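Local coordinates for PlaB phospholipase (Legionella pneumophila, PDB 6ZTI), which is a virulence-associated phospholipase of the alpha/beta-hydrolase class that probably cleaves phospholipids and whose activity is controlled by NAD(H)-mediated tetramerization, at residues 224-230 / 450-454; 180-184 / 251-256. All blocks are in the same frame, centred on the assembly; numbering follows the deposited sequence.

Interaction 1. Residues 224-230 / 450-454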
loop_
_atom_site.group_PDB
_atom_site.type_symbol
_atom_site.label_atom_id
_atom_site.label_comp_id
_atom_site.label_asym_id
_atom_site.label_seq_id
_atom_site.Cartn_x
_atom_site.Cartn_y
_atom_site.Cartn_z
ATOM N N ALA B 224 -28.144 -5.687 17.099
ATOM C CA ALA B 224 -28.188 -6.838 16.216
ATOM C C ALA B 224 -26.872 -7.599 16.208
ATOM O O ALA B 224 -26.868 -8.814 15.990
ATOM C CB ALA B 224 -28.548 -6.407 14.789
ATOM N N ALA B 225 -25.749 -6.917 16.445
ATOM C CA ALA B 225 -24.470 -7.614 16.483
ATOM C C ALA B 225 -24.219 -8.352 17.790
ATOM O O ALA B 225 -23.211 -9.062 17.889
ATOM C CB ALA B 225 -23.319 -6.649 16.246
ATOM N N THR B 226 -25.090 -8.209 18.795
ATOM C CA THR B 226 -24.927 -8.994 20.015
ATOM C C THR B 226 -25.674 -10.321 19.959
ATOM O O THR B 226 -25.314 -11.257 20.681
ATOM C CB THR B 226 -25.419 -8.239 21.261
ATOM O OG1 THR B 226 -26.852 -8.140 21.252
ATOM C CG2 THR B 226 -24.825 -6.857 21.370
ATOM N N ASN B 227 -26.701 -10.413 19.126
ATOM C CA ASN B 227 -27.674 -11.488 19.208
ATOM C C ASN B 227 -27.097 -12.786 18.657
ATOM O O ASN B 227 -26.649 -12.839 17.507
ATOM C CB ASN B 227 -28.926 -11.096 18.434
ATOM C CG ASN B 227 -30.149 -11.837 18.892
ATOM O OD1 ASN B 227 -30.065 -12.902 19.495
ATOM N ND2 ASN B 227 -31.310 -11.277 18.593
ATOM N N MET B 228 -27.143 -13.843 19.460
ATOM C CA MET B 228 -26.725 -15.155 18.974
ATOM C C MET B 228 -27.830 -15.908 18.247
ATOM O O MET B 228 -27.619 -17.061 17.862
ATOM C CB MET B 228 -26.202 -15.989 20.139
ATOM C CG MET B 228 -24.879 -15.487 20.637
ATOM S SD MET B 228 -23.564 -15.623 19.423
ATOM C CE MET B 228 -23.559 -17.401 19.164
ATOM N N ASN B 229 -28.995 -15.295 18.065
ATOM C CA ASN B 229 -30.047 -15.820 17.199
ATOM C C ASN B 229 -29.811 -15.203 15.827
ATOM O O ASN B 229 -30.080 -14.019 15.620
ATOM C CB ASN B 229 -31.438 -15.467 17.730
ATOM C CG ASN B 229 -31.706 -16.034 19.120
ATOM O OD1 ASN B 229 -31.820 -17.247 19.304
ATOM N ND2 ASN B 229 -31.836 -15.157 20.095
ATOM N N TYR B 230 -29.255 -15.982 14.899
ATOM C CA TYR B 230 -28.987 -15.485 13.556
ATOM C C TYR B 230 -29.078 -16.646 12.575
ATOM O O TYR B 230 -29.065 -17.817 12.960
ATOM C CB TYR B 230 -27.610 -14.818 13.456
ATOM C CG TYR B 230 -26.462 -15.699 13.921
ATOM C CD1 TYR B 230 -26.102 -15.733 15.256
ATOM C CD2 TYR B 230 -25.732 -16.486 13.031
ATOM C CE1 TYR B 230 -25.069 -16.517 15.704
ATOM C CE2 TYR B 230 -24.672 -17.279 13.482
ATOM C CZ TYR B 230 -24.359 -17.285 14.829
ATOM O OH TYR B 230 -23.348 -18.056 15.343
ATOM N N ASN B 450 -33.336 -6.748 15.311
ATOM C CA ASN B 450 -32.321 -7.080 16.304
ATOM C C ASN B 450 -31.501 -8.315 15.938
ATOM O O ASN B 450 -30.913 -8.930 16.822
ATOM C CB ASN B 450 -32.926 -7.289 17.697
ATOM C CG ASN B 450 -33.748 -6.117 18.145
ATOM O OD1 ASN B 450 -33.375 -4.960 17.936
ATOM N ND2 ASN B 450 -34.904 -6.404 18.708
ATOM N N GLU B 451 -31.438 -8.693 14.657
ATOM C CA GLU B 451 -30.651 -9.849 14.239
ATOM C C GLU B 451 -29.693 -9.495 13.107
ATOM O O GLU B 451 -29.967 -8.627 12.272
ATOM C CB GLU B 451 -31.537 -11.026 13.788
ATOM C CG GLU B 451 -32.327 -11.662 14.914
ATOM C CD GLU B 451 -32.927 -13.001 14.527
ATOM O OE1 GLU B 451 -32.616 -13.519 13.427
ATOM O OE2 GLU B 451 -33.714 -13.545 15.329
ATOM N N THR B 452 -28.547 -10.178 13.125
ATOM C CA THR B 452 -27.612 -10.262 12.014
ATOM C C THR B 452 -27.992 -11.468 11.152
ATOM O O THR B 452 -28.421 -12.495 11.673
ATOM C CB THR B 452 -26.173 -10.423 12.543
ATOM O OG1 THR B 452 -25.771 -9.245 13.250
ATOM C CG2 THR B 452 -25.189 -10.644 11.427
ATOM N N VAL B 453 -27.858 -11.341 9.829
ATOM C CA VAL B 453 -27.957 -12.489 8.925
ATOM C C VAL B 453 -26.679 -12.551 8.096
ATOM O O VAL B 453 -26.235 -11.532 7.550
ATOM C CB VAL B 453 -29.209 -12.427 8.027
ATOM C CG1 VAL B 453 -29.210 -11.180 7.143
ATOM C CG2 VAL B 453 -29.318 -13.674 7.156
ATOM N N MET B 454 -26.076 -13.740 8.030
ATOM C CA MET B 454 -24.898 -13.971 7.202
ATOM C C MET B 454 -25.345 -14.503 5.846
ATOM O O MET B 454 -26.116 -15.457 5.772
ATOM C CB MET B 454 -23.954 -14.953 7.885
ATOM C CG MET B 454 -23.518 -14.478 9.291
ATOM S SD MET B 454 -22.922 -15.821 10.323
ATOM C CE MET B 454 -21.454 -16.292 9.445
HETATM O O HOH W 1 -28.228 -11.849 15.199
HETATM O O HOH W 2 -33.903 -12.702 17.817
#

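Interaction 2. Residues 180-184 / 251-256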
loop_
_atom_site.group_PDB
_atom_site.type_symbol
_atom_site.label_atom_id
_atom_site.label_comp_id
_atom_site.label_asym_id
_atom_site.label_seq_id
_atom_site.Cartn_x
_atom_site.Cartn_y
_atom_site.Cartn_z
ATOM N N TRP B 180 -20.712 -21.946 15.235
ATOM C CA TRP B 180 -21.717 -21.941 16.291
ATOM C C TRP B 180 -23.104 -22.254 15.767
ATOM O O TRP B 180 -24.001 -22.524 16.574
ATOM C CB TRP B 180 -21.697 -20.602 17.036
ATOM C CG TRP B 180 -20.864 -20.691 18.278
ATOM C CD1 TRP B 180 -19.503 -20.751 18.345
ATOM C CD2 TRP B 180 -21.335 -20.766 19.635
ATOM N NE1 TRP B 180 -19.099 -20.847 19.651
ATOM C CE2 TRP B 180 -20.203 -20.870 20.463
ATOM C CE3 TRP B 180 -22.603 -20.759 20.224
ATOM C CZ2 TRP B 180 -20.297 -20.955 21.850
ATOM C CZ3 TRP B 180 -22.696 -20.841 21.612
ATOM C CH2 TRP B 180 -21.554 -20.939 22.405
ATOM N N LEU B 181 -23.299 -22.255 14.443
ATOM C CA LEU B 181 -24.562 -22.725 13.888
ATOM C C LEU B 181 -24.892 -24.143 14.342
ATOM O O LEU B 181 -26.071 -24.490 14.478
ATOM C CB LEU B 181 -24.525 -22.654 12.359
ATOM C CG LEU B 181 -24.551 -21.221 11.834
ATOM C CD1 LEU B 181 -24.074 -21.153 10.416
ATOM C CD2 LEU B 181 -25.964 -20.633 11.937
ATOM N N ASP B 182 -23.881 -24.971 14.590
ATOM C CA ASP B 182 -24.087 -26.372 14.946
ATOM C C ASP B 182 -24.239 -26.609 16.447
ATOM O O ASP B 182 -24.462 -27.752 16.859
ATOM C CB ASP B 182 -22.919 -27.218 14.423
ATOM C CG ASP B 182 -22.717 -27.067 12.932
ATOM O OD1 ASP B 182 -23.719 -27.147 12.189
ATOM O OD2 ASP B 182 -21.561 -26.853 12.507
ATOM N N TYR B 183 -24.119 -25.578 17.274
ATOM C CA TYR B 183 -24.183 -25.762 18.718
ATOM C C TYR B 183 -25.625 -25.944 19.190
ATOM O O TYR B 183 -26.562 -25.342 18.649
ATOM C CB TYR B 183 -23.591 -24.554 19.437
ATOM C CG TYR B 183 -22.075 -24.489 19.515
ATOM C CD1 TYR B 183 -21.280 -24.624 18.386
ATOM C CD2 TYR B 183 -21.443 -24.258 20.739
ATOM C CE1 TYR B 183 -19.889 -24.534 18.472
ATOM C CE2 TYR B 183 -20.071 -24.163 20.832
ATOM C CZ TYR B 183 -19.305 -24.304 19.703
ATOM O OH TYR B 183 -17.955 -24.212 19.830
ATOM N N ASP B 184 -25.797 -26.772 20.227
ATOM C CA ASP B 184 -27.041 -26.826 21.007
ATOM C C ASP B 184 -26.624 -26.809 22.471
ATOM O O ASP B 184 -26.497 -27.854 23.114
ATOM C CB ASP B 184 -27.902 -28.031 20.688
ATOM C CG ASP B 184 -29.357 -27.838 21.137
ATOM O OD1 ASP B 184 -29.609 -26.998 22.028
ATOM O OD2 ASP B 184 -30.261 -28.514 20.606
ATOM N N THR B 251 -29.751 -21.814 7.273
ATOM C CA THR B 251 -29.560 -22.516 8.529
ATOM C C THR B 251 -29.552 -21.479 9.639
ATOM O O THR B 251 -29.108 -20.342 9.451
ATOM C CB THR B 251 -28.268 -23.344 8.550
ATOM O OG1 THR B 251 -27.142 -22.489 8.362
ATOM C CG2 THR B 251 -28.277 -24.392 7.444
ATOM N N ARG B 252 -30.081 -21.867 10.785
ATOM C CA ARG B 252 -30.258 -20.949 11.894
ATOM C C ARG B 252 -29.702 -21.565 13.170
ATOM O O ARG B 252 -29.743 -22.784 13.362
ATOM C CB ARG B 252 -31.746 -20.603 12.046
ATOM C CG ARG B 252 -31.999 -19.383 12.829
ATOM C CD ARG B 252 -33.456 -19.007 12.816
ATOM N NE ARG B 252 -33.740 -18.117 13.929
ATOM C CZ ARG B 252 -33.554 -16.804 13.916
ATOM N NH1 ARG B 252 -33.100 -16.190 12.834
ATOM N NH2 ARG B 252 -33.841 -16.099 15.000
ATOM N N THR B 253 -29.175 -20.710 14.040
ATOM C CA THR B 253 -28.728 -21.157 15.346
ATOM C C THR B 253 -29.925 -21.618 16.171
ATOM O O THR B 253 -31.071 -21.263 15.894
ATOM C CB THR B 253 -28.019 -20.030 16.091
ATOM O OG1 THR B 253 -28.889 -18.891 16.153
ATOM C CG2 THR B 253 -26.750 -19.629 15.401
ATOM N N GLN B 254 -29.645 -22.401 17.207
ATOM C CA GLN B 254 -30.673 -22.754 18.162
ATOM C C GLN B 254 -31.084 -21.510 18.939
ATOM O O GLN B 254 -30.306 -20.565 19.059
ATOM C CB GLN B 254 -30.167 -23.833 19.111
ATOM C CG GLN B 254 -29.893 -25.155 18.422
ATOM C CD GLN B 254 -31.149 -25.760 17.835
ATOM O OE1 GLN B 254 -31.243 -25.992 16.626
ATOM N NE2 GLN B 254 -32.126 -26.012 18.691
ATOM N N PRO B 255 -32.305 -21.479 19.461
ATOM C CA PRO B 255 -32.742 -20.309 20.226
ATOM C C PRO B 255 -31.821 -20.037 21.405
ATOM O O PRO B 255 -31.439 -20.947 22.147
ATOM C CB PRO B 255 -34.148 -20.702 20.704
ATOM C CG PRO B 255 -34.595 -21.781 19.776
ATOM C CD PRO B 255 -33.348 -22.522 19.402
ATOM N N MET B 256 -31.492 -18.765 21.596
ATOM C CA MET B 256 -30.767 -18.324 22.778
ATOM C C MET B 256 -31.492 -17.146 23.412
ATOM O O MET B 256 -31.972 -16.247 22.711
ATOM C CB MET B 256 -29.324 -17.916 22.432
ATOM C CG MET B 256 -28.465 -17.606 23.662
ATOM S SD MET B 256 -26.703 -17.259 23.348
ATOM C CE MET B 256 -26.172 -18.830 22.654
HETATM O O HOH W 3 -26.737 -23.026 17.507
HETATM O O HOH W 4 -28.930 -25.004 14.542
HETATM O O HOH W 5 -31.999 -25.755 22.125
#

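Interaction 1. Residues 224-230 / 450-454
Asn227, with chi1 t, carries its amide between two backbones. Asn227 ND2 gives a hydrogen bond to Asn450 O (3.0 Å), while Asn227 OD1 turns back and accepts from Asn229 N (3.0 Å), an Asx turn, and from Asn229 ND2 (2.9 Å); Asn229 OD1 is held by Met256 N. An amide suits this place because it donates and accepts at once. Thr452 sends OG1 to Ala224 O (3.0 Å) in the short, weakly bonded helix 223-226. Water 2 joins Glu451 OE2 (2.6 Å) to Asn227 ND2 (3.1 Å); the same carboxylate forms a salt bridge with Arg252. Tyr230, chi1 p, sets its ring obliquely beside Met454, CE2 to SD 3.9 Å, a Met-aromatic contact, and its hydroxyl hydrogen-bonds to Asn177 O. Water 1 bridges Thr452 N (2.7 Å) to Asn227 O and Asn229 O. This buried contact packs the loop after helix 223-226 on the start of strand 452-463 in the mixed sheet; amide, hydroxyl and water satisfy backbone polar groups otherwise costly to bury.

Interaction 2. Residues 180-184 / 251-256
Residues 180-184 leave helix 171-180 through a type I beta turn, closed by Tyr183 N to Trp180 O at 3.1 Å, and run beside residues 251-256 where strand 245-252 gives way to an extended loop. The backbones come nearest at Leu181 and Thr253, whose CA atoms lie 4.7 Å apart, yet no direct hydrogen bond joins the segments; water fills the gap. Water 3 lies 2.9 Å from Trp180 O and 2.6 Å from Tyr183 O, the carbonyls at the two ends of the turn, and accepts from Gln254 N (3.0 Å). Water 4 links Leu181 O (2.9 Å) with Arg252 O (2.6 Å), two acceptors that could not pair without a donor between them.

Leu181 has the largest area covered by the other segment: Leu181 CD2 packs 3.7 Å from Thr253 CG2, and CD1 lies 3.9 Å from the Thr251 hydroxyl oxygen OG1. Thr253 suits its position by offering this methyl while its hydroxyl hydrogen-bonds to Met228 O. Met256, extended through chi1 and chi2 (t, t) but bent at chi3 (m), brings CE to 4.1 Å from Trp180 CZ3, and the indole makes a cation-pi contact with Arg107. Gln254 lies along the turn, CG 3.3 Å from Tyr183 O, and water 5 binds Asp184 OD1 (2.7 Å) but Gln254 NE2 only weakly (3.4 Å). The join therefore combines apolar packing with a solvated polar seam in place of direct backbone pairing.

In the fold
Interactions 1 and 2 lie with their centres 12 Å apart, and their segments alternate along the chain. They meet directly: Glu451 OE2 forms a salt bridge with Arg252 NH2 (2.6 Å), and Asn229 OD1 probably accepts a hydrogen bond from Met256 N (2.8 Å). Both reach the mixed sheet, in which strand 231-238 pairs with 245-252 on one side and 452-463 on the other; together they join residues flanking the parallel, hydrolase-type sheet to the mixed sheet, most of whose strands come later in the chain. Interaction 1 is nearer the nucleotide sites, with the Thr452 side chain about 10 Å from that of Tyr393, an NAD-binding residue; interaction 2 lies away from them.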